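Side-chain contacts in malonyl CoA reductase (malonate semialdehyde-forming) (Sulfolobus tokodaii, PDB 2EP5), which probably catalyses the NADPH-dependent reduction of malonyl-CoA to malonate semialdehyde, and belongs to the aspartate-semialdehyde dehydrogenase family: residues Met158-Leu163 / Lys214-Leu219; Glu291-Pro294 / Ile298-Asn301; Val310-His315 / Val319-Val324. All coordinates share one frame; numbering follows the deposited sequence.

All three contacts fall in the dimerisation domain of the chain. Interaction 1 is buried and lies away from the second subunit: a water and van der Waals contacts join the ends of two helices. Interaction 2, partly buried, ties a loop to the short helix 296-299 through a salt bridge. Interaction 3 is the extensive one, a largely buried strand pair that combines backbone bonds, apolar side chains and arginines facing the second subunit. Interactions 2 and 3 meet directly, since the loop of interaction 2 packs on the hairpin of interaction 3. Leu-163 and Pro-159 at 158-163 touch the other face of that hairpin, at Leu-320, Leu-322 and Val-310.

Interaction 1: residues Met158-Leu163 / Lys214-Leu219; sequences MPIKPL and KLNGKL
A single water joins Lys-161 to the end of helix 204-215: Lys-161 NZ donates to it over 2.8 Å, and it lies within hydrogen-bonding distance of both Leu-215 O (2.7 Å) and Gly-217 O. Gly-217 O also accepts a hydrogen bond from His-128 NE2. These two carbonyls flank a C-terminal helix end, where Asn-216 is the first residue to leave helical geometry and Gly-217 N still bonds back to Lys-214 O. The opposing segment is likewise a helix terminus, that of helix 151-160, which starts at Cys-151, the predicted acyl-thioester residue, and runs into a short 3-10 turn at Lys-161. The lysine gets to the water because CG is anti to its backbone N (chi1 176°) and the chain then bends at chi2, with the rest extended.

Beneath this bridge the Asn-216 amide fits against the turn. It and the lysine chain slide past each other in opposite directions, OD1 lying 3.5 Å from Lys-161 CA and 3.8 Å from Lys-161 CB. Ile-160 crosses the amide at about a right angle, its CG2 equally far, 3.9 Å, from OD1 and ND2 of Asn-216. ND2 is used within its own helix end, donating to Leu-212 O. Ile-164 of the following helix 164-168 also touches the asparagine. Asn-216 OD1, by contrast, is buried without any hydrogen-bond partner in the model: the backbone N of Lys-161, 3.6 Å from it, makes no hydrogen bond to it, and Lys-161 CD approaches it to 4.0 Å.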
ATOM      1  N   MET A 158     -19.510  14.441  17.110  1.00 25.50           N
ATOM      2  CA  MET A 158     -18.714  15.380  17.895  1.00 25.25           C
ATOM      3  C   MET A 158     -18.794  16.829  17.409  1.00 25.04           C
ATOM      4  O   MET A 158     -19.141  17.725  18.178  1.00 25.72           O
ATOM      5  CB  MET A 158     -17.251  14.933  17.938  1.00 25.97           C
ATOM      6  CG  MET A 158     -17.046  13.554  18.540  1.00 29.47           C
ATOM      7  SD  MET A 158     -17.593  13.474  20.251  1.00 34.39           S
ATOM      8  CE  MET A 158     -16.126  14.040  21.115  1.00 34.93           C
ATOM      9  N   PRO A 159     -18.472  17.084  16.130  1.00 23.36           N
ATOM     10  CA  PRO A 159     -18.542  18.468  15.657  1.00 22.32           C
ATOM     11  C   PRO A 159     -19.963  18.993  15.443  1.00 22.41           C
ATOM     12  O   PRO A 159     -20.206  20.193  15.548  1.00 23.57           O
ATOM     13  CB  PRO A 159     -17.731  18.428  14.368  1.00 20.77           C
ATOM     14  CG  PRO A 159     -18.018  17.077  13.845  1.00 22.09           C
ATOM     15  CD  PRO A 159     -17.949  16.195  15.076  1.00 22.97           C
ATOM     16  N   ILE A 160     -20.894  18.091  15.151  1.00 20.79           N
ATOM     17  CA  ILE A 160     -22.276  18.454  14.908  1.00 20.70           C
ATOM     18  C   ILE A 160     -23.028  18.958  16.145  1.00 24.11           C
ATOM     19  O   ILE A 160     -23.740  19.962  16.073  1.00 22.38           O
ATOM     20  CB  ILE A 160     -23.041  17.261  14.293  1.00 21.02           C
ATOM     21  CG1 ILE A 160     -22.547  17.020  12.866  1.00 20.84           C
ATOM     22  CG2 ILE A 160     -24.542  17.531  14.286  1.00 20.40           C
ATOM     23  CD1 ILE A 160     -23.161  15.808  12.206  1.00 20.19           C
ATOM     24  N   LYS A 161     -22.875  18.267  17.273  1.00 25.07           N
ATOM     25  CA  LYS A 161     -23.558  18.650  18.510  1.00 25.87           C
ATOM     26  C   LYS A 161     -23.414  20.134  18.856  1.00 26.20           C
ATOM     27  O   LYS A 161     -24.408  20.853  18.973  1.00 26.13           O
ATOM     28  CB  LYS A 161     -23.055  17.795  19.680  1.00 26.37           C
ATOM     29  CG  LYS A 161     -23.635  18.180  21.034  1.00 23.92           C
ATOM     30  CD  LYS A 161     -25.126  17.896  21.109  1.00 24.48           C
ATOM     31  CE  LYS A 161     -25.680  18.288  22.479  1.00 26.66           C
ATOM     32  NZ  LYS A 161     -27.093  17.864  22.649  1.00 25.11           N
ATOM     33  N   PRO A 162     -22.173  20.614  19.034  1.00 26.74           N
ATOM     34  CA  PRO A 162     -22.012  22.033  19.364  1.00 26.56           C
ATOM     35  C   PRO A 162     -22.499  22.973  18.261  1.00 26.72           C
ATOM     36  O   PRO A 162     -22.534  24.190  18.446  1.00 27.84           O
ATOM     37  CB  PRO A 162     -20.513  22.158  19.635  1.00 25.95           C
ATOM     38  CG  PRO A 162     -19.915  21.063  18.790  1.00 26.17           C
ATOM     39  CD  PRO A 162     -20.871  19.924  19.004  1.00 25.89           C
ATOM     40  N   LEU A 163     -22.880  22.406  17.119  1.00 26.93           N
ATOM     41  CA  LEU A 163     -23.380  23.196  15.991  1.00 25.76           C
ATOM     42  C   LEU A 163     -24.780  22.708  15.623  1.00 26.13           C
ATOM     43  O   LEU A 163     -25.280  22.957  14.521  1.00 26.67           O
ATOM     44  CB  LEU A 163     -22.451  23.038  14.781  1.00 25.83           C
ATOM     45  CG  LEU A 163     -20.952  23.280  14.973  1.00 25.99           C
ATOM     46  CD1 LEU A 163     -20.255  23.243  13.614  1.00 26.97           C
ATOM     47  CD2 LEU A 163     -20.723  24.622  15.648  1.00 26.46           C
ATOM     48  N   LYS A 214     -30.541  10.411  16.863  1.00 19.96           N
ATOM     49  CA  LYS A 214     -30.750  10.107  18.273  1.00 18.96           C
ATOM     50  C   LYS A 214     -29.652  10.700  19.154  1.00 19.66           C
ATOM     51  O   LYS A 214     -29.923  11.192  20.244  1.00 19.20           O
ATOM     52  CB  LYS A 214     -30.814   8.597  18.478  1.00 17.66           C
ATOM     53  CG  LYS A 214     -31.228   8.182  19.876  1.00 18.40           C
ATOM     54  CD  LYS A 214     -31.408   6.673  19.945  1.00 16.90           C
ATOM     55  CE  LYS A 214     -31.888   6.231  21.313  1.00 16.69           C
ATOM     56  NZ  LYS A 214     -32.169   4.773  21.317  1.00 15.92           N
ATOM     57  N   LEU A 215     -28.411  10.652  18.680  1.00 22.38           N
ATOM     58  CA  LEU A 215     -27.289  11.199  19.440  1.00 23.00           C
ATOM     59  C   LEU A 215     -27.461  12.688  19.708  1.00 24.49           C
ATOM     60  O   LEU A 215     -27.085  13.184  20.774  1.00 25.09           O
ATOM     61  CB  LEU A 215     -25.984  10.971  18.685  1.00 21.19           C
ATOM     62  CG  LEU A 215     -25.558   9.506  18.601  1.00 23.13           C
ATOM     63  CD1 LEU A 215     -24.412   9.362  17.608  1.00 19.43           C
ATOM     64  CD2 LEU A 215     -25.170   9.004  19.996  1.00 18.31           C
ATOM     65  N   ASN A 216     -28.036  13.395  18.738  1.00 23.47           N
ATOM     66  CA  ASN A 216     -28.241  14.832  18.860  1.00 25.32           C
ATOM     67  C   ASN A 216     -29.635  15.186  19.344  1.00 25.92           C
ATOM     68  O   ASN A 216     -30.007  16.356  19.364  1.00 25.66           O
ATOM     69  CB  ASN A 216     -27.987  15.505  17.513  1.00 26.91           C
ATOM     70  CG  ASN A 216     -26.555  15.352  17.053  1.00 26.71           C
ATOM     71  OD1 ASN A 216     -25.644  15.943  17.631  1.00 28.48           O
ATOM     72  ND2 ASN A 216     -26.346  14.545  16.018  1.00 25.29           N
ATOM     73  N   GLY A 217     -30.397  14.168  19.732  1.00 27.35           N
ATOM     74  CA  GLY A 217     -31.750  14.386  20.201  1.00 26.59           C
ATOM     75  C   GLY A 217     -31.804  15.038  21.561  1.00 27.99           C
ATOM     76  O   GLY A 217     -30.780  15.203  22.228  1.00 28.28           O
ATOM     77  N   LYS A 218     -33.012  15.398  21.980  1.00 28.43           N
ATOM     78  CA  LYS A 218     -33.216  16.054  23.261  1.00 30.84           C
ATOM     79  C   LYS A 218     -34.124  15.224  24.149  1.00 31.10           C
ATOM     80  O   LYS A 218     -35.114  14.663  23.686  1.00 29.67           O
ATOM     81  CB  LYS A 218     -33.844  17.430  23.035  1.00 33.57           C
ATOM     82  CG  LYS A 218     -33.964  18.300  24.274  1.00 36.84           C
ATOM     83  CD  LYS A 218     -34.829  19.522  23.971  1.00 40.81           C
ATOM     84  CE  LYS A 218     -34.756  20.576  25.067  1.00 42.08           C
ATOM     85  NZ  LYS A 218     -33.414  21.233  25.118  1.00 43.71           N
ATOM     86  N   LEU A 219     -33.776  15.148  25.428  1.00 33.17           N
ATOM     87  CA  LEU A 219     -34.561  14.400  26.402  1.00 34.26           C
ATOM     88  C   LEU A 219     -35.692  15.273  26.922  1.00 35.98           C
ATOM     89  O   LEU A 219     -35.444  16.360  27.433  1.00 36.13           O
ATOM     90  CB  LEU A 219     -33.684  13.987  27.578  1.00 33.38           C
ATOM     91  CG  LEU A 219     -34.426  13.350  28.750  1.00 33.62           C
ATOM     92  CD1 LEU A 219     -34.819  11.921  28.397  1.00 29.79           C
ATOM     93  CD2 LEU A 219     -33.533  13.376  29.978  1.00 33.31           C
TER
HETATM   94  O   HOH W   1     -27.902  15.242  22.285  1.00 19.75           O

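Interaction 2: residues Glu291-Pro294 / Ile298-Asn301; sequences EDRP and IDVN
Pro-294 and Asp-299 bring the two backbones to 6.1 Å, measured CA to CA, where the loop after strand 285-287 turns into the short helix 296-299. A cis peptide bond precedes Pro-294 and bends the loop there, and Asp-299, near the far end of the helix, directs its carboxylate back over the turn that opens it. OD2 of Asp-299 comes to 3.3 Å from Pro-294 CA and also accepts a hydrogen bond from Gln-295 N.

The carboxylate is held mainly by Arg-293. The arginine grips it side-on: NE donates to OD2 at 2.8 Å and NH2 of Arg-293 donates to OD1 of Asp-299 at 2.6 Å, forming a bidentate salt bridge. Both oxygens use their syn lone pairs, both bonds are close to straight (161° and 162°), and the guanidinium and carboxylate planes differ by only 2°. The aspartate therefore meets the guanidinium at its edge, while Ile-298 covers one face, its CG2 3.4 Å from Arg-293 NH2. CD1 of the same isoleucine rests 4.0 Å from Arg-293 CD. Bends at chi2 and chi3 fold the arginine chain so that NE and NH2 face the helix. A leucine in place of Arg-293 would probably leave the Asp-299 carboxylate without its cationic mate and freer to turn, though Gln-295 N still donates to OD2, and deprive Ile-298 of the flat group it covers.

In the fold, the turn lies on the hairpin of strands 308-316 and 319-326. Pro-294 packs on Val-323, Leu-325 and Thr-309, Asp-299 on Leu-325 and Thr-309, while Asp-292, earlier in the same loop, touches Ile-198 of the second subunit.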
ATOM      1  N   GLU A 291      -4.085  23.999   6.588  1.00 29.75           N
ATOM      2  CA  GLU A 291      -4.973  23.532   5.534  1.00 30.36           C
ATOM      3  C   GLU A 291      -4.861  22.062   5.124  1.00 28.05           C
ATOM      4  O   GLU A 291      -5.776  21.534   4.508  1.00 27.26           O
ATOM      5  CB  GLU A 291      -4.803  24.421   4.297  1.00 32.22           C
ATOM      6  CG  GLU A 291      -6.094  24.662   3.518  1.00 40.08           C
ATOM      7  CD  GLU A 291      -7.200  25.254   4.384  1.00 44.00           C
ATOM      8  OE1 GLU A 291      -6.920  26.220   5.132  1.00 47.24           O
ATOM      9  OE2 GLU A 291      -8.345  24.756   4.315  1.00 44.59           O
ATOM     10  N   ASP A 292      -3.761  21.392   5.454  1.00 25.97           N
ATOM     11  CA  ASP A 292      -3.617  19.987   5.066  1.00 25.07           C
ATOM     12  C   ASP A 292      -3.853  19.016   6.219  1.00 23.37           C
ATOM     13  O   ASP A 292      -3.290  17.919   6.247  1.00 21.25           O
ATOM     14  CB  ASP A 292      -2.234  19.745   4.459  1.00 25.58           C
ATOM     15  CG  ASP A 292      -1.125  19.877   5.474  1.00 26.09           C
ATOM     16  OD1 ASP A 292      -1.357  20.509   6.530  1.00 23.37           O
ATOM     17  OD2 ASP A 292      -0.019  19.356   5.207  1.00 26.40           O
ATOM     18  N   ARG A 293      -4.693  19.430   7.164  1.00 21.64           N
ATOM     19  CA  ARG A 293      -5.025  18.614   8.322  1.00 22.21           C
ATOM     20  C   ARG A 293      -6.549  18.557   8.464  1.00 23.11           C
ATOM     21  O   ARG A 293      -7.254  19.461   8.000  1.00 22.80           O
ATOM     22  CB  ARG A 293      -4.389  19.217   9.577  1.00 21.28           C
ATOM     23  CG  ARG A 293      -2.874  19.311   9.499  1.00 20.64           C
ATOM     24  CD  ARG A 293      -2.184  17.960   9.692  1.00 21.54           C
ATOM     25  NE  ARG A 293      -2.192  17.545  11.093  1.00 22.39           N
ATOM     26  CZ  ARG A 293      -1.571  18.206  12.069  1.00 22.46           C
ATOM     27  NH1 ARG A 293      -0.888  19.308  11.791  1.00 19.22           N
ATOM     28  NH2 ARG A 293      -1.640  17.774  13.324  1.00 20.35           N
ATOM     29  N   PRO A 294      -7.081  17.504   9.117  1.00 22.47           N
ATOM     30  CA  PRO A 294      -6.360  16.380   9.729  1.00 20.98           C
ATOM     31  C   PRO A 294      -5.920  15.288   8.758  1.00 21.20           C
ATOM     32  O   PRO A 294      -6.425  15.184   7.640  1.00 20.51           O
ATOM     33  CB  PRO A 294      -7.365  15.846  10.728  1.00 20.27           C
ATOM     34  CG  PRO A 294      -8.655  15.967   9.932  1.00 23.16           C
ATOM     35  CD  PRO A 294      -8.537  17.353   9.315  1.00 20.53           C
ATOM     36  N   ILE A 298      -1.064  11.405  11.291  1.00 26.02           N
ATOM     37  CA  ILE A 298      -0.615  12.444  12.210  1.00 23.87           C
ATOM     38  C   ILE A 298      -1.540  12.665  13.396  1.00 24.84           C
ATOM     39  O   ILE A 298      -1.082  12.800  14.527  1.00 26.51           O
ATOM     40  CB  ILE A 298      -0.492  13.825  11.515  1.00 24.35           C
ATOM     41  CG1 ILE A 298       0.501  13.764  10.352  1.00 22.14           C
ATOM     42  CG2 ILE A 298      -0.058  14.884  12.536  1.00 21.37           C
ATOM     43  CD1 ILE A 298       0.496  15.027   9.512  1.00 22.99           C
ATOM     44  N   ASP A 299      -2.843  12.691  13.135  1.00 24.63           N
ATOM     45  CA  ASP A 299      -3.827  12.987  14.165  1.00 23.90           C
ATOM     46  C   ASP A 299      -4.686  11.864  14.736  1.00 23.34           C
ATOM     47  O   ASP A 299      -5.378  12.065  15.729  1.00 23.95           O
ATOM     48  CB  ASP A 299      -4.740  14.093  13.638  1.00 24.32           C
ATOM     49  CG  ASP A 299      -3.965  15.312  13.173  1.00 25.44           C
ATOM     50  OD1 ASP A 299      -3.320  15.959  14.026  1.00 24.07           O
ATOM     51  OD2 ASP A 299      -3.997  15.619  11.958  1.00 23.65           O
ATOM     52  N   VAL A 300      -4.651  10.686  14.128  1.00 23.93           N
ATOM     53  CA  VAL A 300      -5.469   9.579  14.612  1.00 24.16           C
ATOM     54  C   VAL A 300      -5.310   9.267  16.100  1.00 24.77           C
ATOM     55  O   VAL A 300      -6.281   8.922  16.770  1.00 25.93           O
ATOM     56  CB  VAL A 300      -5.191   8.283  13.813  1.00 23.46           C
ATOM     57  CG1 VAL A 300      -3.874   7.663  14.245  1.00 23.22           C
ATOM     58  CG2 VAL A 300      -6.337   7.303  14.006  1.00 25.65           C
ATOM     59  N   ASN A 301      -4.096   9.396  16.621  1.00 24.92           N
ATOM     60  CA  ASN A 301      -3.834   9.087  18.023  1.00 25.78           C
ATOM     61  C   ASN A 301      -4.098  10.205  19.031  1.00 24.43           C
ATOM     62  O   ASN A 301      -3.879  10.021  20.226  1.00 24.07           O
ATOM     63  CB  ASN A 301      -2.390   8.596  18.184  1.00 28.28           C
ATOM     64  CG  ASN A 301      -2.129   7.302  17.440  1.00 31.47           C
ATOM     65  OD1 ASN A 301      -2.833   6.312  17.632  1.00 35.77           O
ATOM     66  ND2 ASN A 301      -1.111   7.300  16.586  1.00 35.10           N
TER

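Interaction 3: residues Val310-His315 / Val319-Val324; sequences VGRIRH and VLRLVV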
ATOM      1  N   VAL A 310     -10.593  18.303  13.848  1.00 19.49           N
ATOM      2  CA  VAL A 310     -11.335  19.010  12.812  1.00 20.03           C
ATOM      3  C   VAL A 310     -10.423  20.005  12.098  1.00 22.64           C
ATOM      4  O   VAL A 310      -9.564  20.636  12.719  1.00 24.85           O
ATOM      5  CB  VAL A 310     -12.528  19.799  13.412  1.00 20.31           C
ATOM      6  CG1 VAL A 310     -13.222  20.588  12.331  1.00 21.44           C
ATOM      7  CG2 VAL A 310     -13.520  18.847  14.079  1.00 19.86           C
ATOM      8  N   GLY A 311     -10.617  20.134  10.789  1.00 23.12           N
ATOM      9  CA  GLY A 311      -9.824  21.055   9.998  1.00 20.72           C
ATOM     10  C   GLY A 311     -10.595  21.547   8.785  1.00 22.02           C
ATOM     11  O   GLY A 311     -11.740  21.150   8.556  1.00 20.75           O
ATOM     12  N   ARG A 312      -9.967  22.430   8.014  1.00 22.17           N
ATOM     13  CA  ARG A 312     -10.559  22.979   6.803  1.00 21.85           C
ATOM     14  C   ARG A 312     -11.956  23.557   7.056  1.00 22.98           C
ATOM     15  O   ARG A 312     -12.838  23.456   6.208  1.00 22.82           O
ATOM     16  CB  ARG A 312     -10.630  21.886   5.737  1.00 22.45           C
ATOM     17  CG  ARG A 312      -9.390  21.001   5.695  1.00 25.13           C
ATOM     18  CD  ARG A 312      -8.412  21.423   4.618  1.00 27.87           C
ATOM     19  NE  ARG A 312      -8.847  20.979   3.301  1.00 28.71           N
ATOM     20  CZ  ARG A 312      -9.278  21.782   2.335  1.00 29.53           C
ATOM     21  NH1 ARG A 312      -9.330  23.090   2.516  1.00 28.40           N
ATOM     22  NH2 ARG A 312      -9.682  21.260   1.188  1.00 31.98           N
ATOM     23  N   ILE A 313     -12.154  24.155   8.226  1.00 23.73           N
ATOM     24  CA  ILE A 313     -13.439  24.751   8.571  1.00 25.36           C
ATOM     25  C   ILE A 313     -13.620  25.954   7.651  1.00 26.93           C
ATOM     26  O   ILE A 313     -12.852  26.916   7.712  1.00 26.89           O
ATOM     27  CB  ILE A 313     -13.456  25.185  10.054  1.00 25.79           C
ATOM     28  CG1 ILE A 313     -13.368  23.945  10.951  1.00 25.18           C
ATOM     29  CG2 ILE A 313     -14.717  25.974  10.360  1.00 26.06           C
ATOM     30  CD1 ILE A 313     -13.262  24.261  12.429  1.00 24.97           C
ATOM     31  N   ARG A 314     -14.635  25.901   6.794  1.00 27.83           N
ATOM     32  CA  ARG A 314     -14.844  26.976   5.838  1.00 28.53           C
ATOM     33  C   ARG A 314     -16.309  27.299   5.535  1.00 28.98           C
ATOM     34  O   ARG A 314     -17.174  26.415   5.509  1.00 25.55           O
ATOM     35  CB  ARG A 314     -14.106  26.614   4.544  1.00 30.42           C
ATOM     36  CG  ARG A 314     -14.167  27.646   3.424  1.00 30.44           C
ATOM     37  CD  ARG A 314     -13.519  27.063   2.173  1.00 31.28           C
ATOM     38  NE  ARG A 314     -13.566  27.956   1.017  1.00 34.31           N
ATOM     39  CZ  ARG A 314     -12.813  29.042   0.867  1.00 36.01           C
ATOM     40  NH1 ARG A 314     -11.939  29.387   1.804  1.00 36.79           N
ATOM     41  NH2 ARG A 314     -12.930  29.781  -0.228  1.00 37.50           N
ATOM     42  N   HIS A 315     -16.570  28.581   5.298  1.00 29.52           N
ATOM     43  CA  HIS A 315     -17.910  29.053   4.984  1.00 30.15           C
ATOM     44  C   HIS A 315     -17.980  29.661   3.587  1.00 30.87           C
ATOM     45  O   HIS A 315     -17.405  30.715   3.328  1.00 30.48           O
ATOM     46  CB  HIS A 315     -18.364  30.087   6.023  1.00 30.52           C
ATOM     47  CG  HIS A 315     -19.665  30.757   5.688  1.00 33.86           C
ATOM     48  ND1 HIS A 315     -20.728  30.088   5.118  1.00 33.62           N
ATOM     49  CD2 HIS A 315     -20.084  32.032   5.876  1.00 34.22           C
ATOM     50  CE1 HIS A 315     -21.743  30.919   4.970  1.00 33.78           C
ATOM     51  NE2 HIS A 315     -21.379  32.105   5.422  1.00 33.87           N
ATOM     52  N   VAL A 319     -23.207  27.237   2.582  1.00 28.67           N
ATOM     53  CA  VAL A 319     -22.611  26.021   3.124  1.00 28.14           C
ATOM     54  C   VAL A 319     -21.416  26.189   4.064  1.00 27.71           C
ATOM     55  O   VAL A 319     -20.495  26.979   3.820  1.00 26.56           O
ATOM     56  CB  VAL A 319     -22.191  25.049   1.990  1.00 28.75           C
ATOM     57  CG1 VAL A 319     -21.110  25.681   1.131  1.00 28.29           C
ATOM     58  CG2 VAL A 319     -21.703  23.728   2.585  1.00 27.15           C
ATOM     59  N   LEU A 320     -21.453  25.422   5.148  1.00 25.41           N
ATOM     60  CA  LEU A 320     -20.390  25.419   6.136  1.00 23.64           C
ATOM     61  C   LEU A 320     -19.733  24.063   5.973  1.00 23.48           C
ATOM     62  O   LEU A 320     -20.381  23.030   6.173  1.00 24.01           O
ATOM     63  CB  LEU A 320     -20.962  25.531   7.548  1.00 22.12           C
ATOM     64  CG  LEU A 320     -20.039  25.832   8.738  1.00 22.36           C
ATOM     65  CD1 LEU A 320     -20.389  24.878   9.871  1.00 19.78           C
ATOM     66  CD2 LEU A 320     -18.576  25.700   8.361  1.00 20.73           C
ATOM     67  N   ARG A 321     -18.462  24.056   5.589  1.00 21.86           N
ATOM     68  CA  ARG A 321     -17.761  22.792   5.414  1.00 21.65           C
ATOM     69  C   ARG A 321     -16.686  22.567   6.466  1.00 20.21           C
ATOM     70  O   ARG A 321     -16.118  23.515   7.008  1.00 19.78           O
ATOM     71  CB  ARG A 321     -17.106  22.697   4.035  1.00 23.27           C
ATOM     72  CG  ARG A 321     -16.491  21.314   3.813  1.00 26.66           C
ATOM     73  CD  ARG A 321     -15.266  21.353   2.937  1.00 27.75           C
ATOM     74  NE  ARG A 321     -14.282  22.332   3.396  1.00 26.82           N
ATOM     75  CZ  ARG A 321     -13.288  22.777   2.636  1.00 23.93           C
ATOM     76  NH1 ARG A 321     -13.154  22.319   1.400  1.00 21.55           N
ATOM     77  NH2 ARG A 321     -12.460  23.706   3.089  1.00 27.28           N
ATOM     78  N   LEU A 322     -16.409  21.298   6.742  1.00 19.27           N
ATOM     79  CA  LEU A 322     -15.387  20.939   7.708  1.00 20.43           C
ATOM     80  C   LEU A 322     -15.009  19.474   7.557  1.00 20.92           C
ATOM     81  O   LEU A 322     -15.811  18.662   7.091  1.00 20.27           O
ATOM     82  CB  LEU A 322     -15.866  21.237   9.136  1.00 21.10           C
ATOM     83  CG  LEU A 322     -17.062  20.510   9.750  1.00 23.33           C
ATOM     84  CD1 LEU A 322     -16.656  19.106  10.183  1.00 26.19           C
ATOM     85  CD2 LEU A 322     -17.546  21.285  10.957  1.00 23.88           C
ATOM     86  N   VAL A 323     -13.764  19.161   7.920  1.00 21.63           N
ATOM     87  CA  VAL A 323     -13.227  17.804   7.856  1.00 21.52           C
ATOM     88  C   VAL A 323     -12.892  17.351   9.276  1.00 21.87           C
ATOM     89  O   VAL A 323     -12.192  18.045  10.020  1.00 20.75           O
ATOM     90  CB  VAL A 323     -11.936  17.735   6.988  1.00 23.60           C
ATOM     91  CG1 VAL A 323     -11.373  16.321   7.002  1.00 19.36           C
ATOM     92  CG2 VAL A 323     -12.245  18.161   5.542  1.00 24.37           C
ATOM     93  N   VAL A 324     -13.403  16.186   9.649  1.00 21.30           N
ATOM     94  CA  VAL A 324     -13.166  15.646  10.977  1.00 18.56           C
ATOM     95  C   VAL A 324     -12.533  14.262  10.879  1.00 18.02           C
ATOM     96  O   VAL A 324     -12.794  13.506   9.941  1.00 17.34           O
ATOM     97  CB  VAL A 324     -14.480  15.552  11.768  1.00 16.92           C
ATOM     98  CG1 VAL A 324     -15.441  14.608  11.057  1.00 15.47           C
ATOM     99  CG2 VAL A 324     -14.206  15.082  13.191  1.00 16.49           C
TER
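CB of Arg-321 starts 4.0 Å from Arg-314 O, beside a hydrogen-bonded pair in which Arg-321 N donates to Arg-314 O (2.7 Å) and Arg-314 N to Arg-321 O. CG stands anti to the backbone N (chi1 -174°), and bends at chi2 and chi3 then carry NE across to the other strand, where it makes a weak bond to Arg-312 O. NH2 donates to the same carbonyl over 3.2 Å, from a tilted position and at a bent 142°.

That oxygen is presented by a beta bulge in the antiparallel hairpin of strands 308-316 and 319-326: between the Gly-311/Val-323 and Arg-314/Arg-321 pairs, strand 308-316 holds one extra residue. Arg-321 CZ sits 3.8 Å above the plane of the Arg-312 guanidinium, offset toward its rim, with the two planes 68° apart. Glu-291 of the same chain and Glu-205 of the second subunit form salt bridges with Arg-312; Glu-205 also makes a long, weak ion pair with Arg-321 NH1. NH2 of Arg-321 also meets Arg-314 CD at 3.6 Å, while NH1, at the tip, bonds to Thr-234 OG1 of the second subunit. On the opposite face of the sheet, Val-310 CG2 packs 3.9 Å from Val-324 CG2.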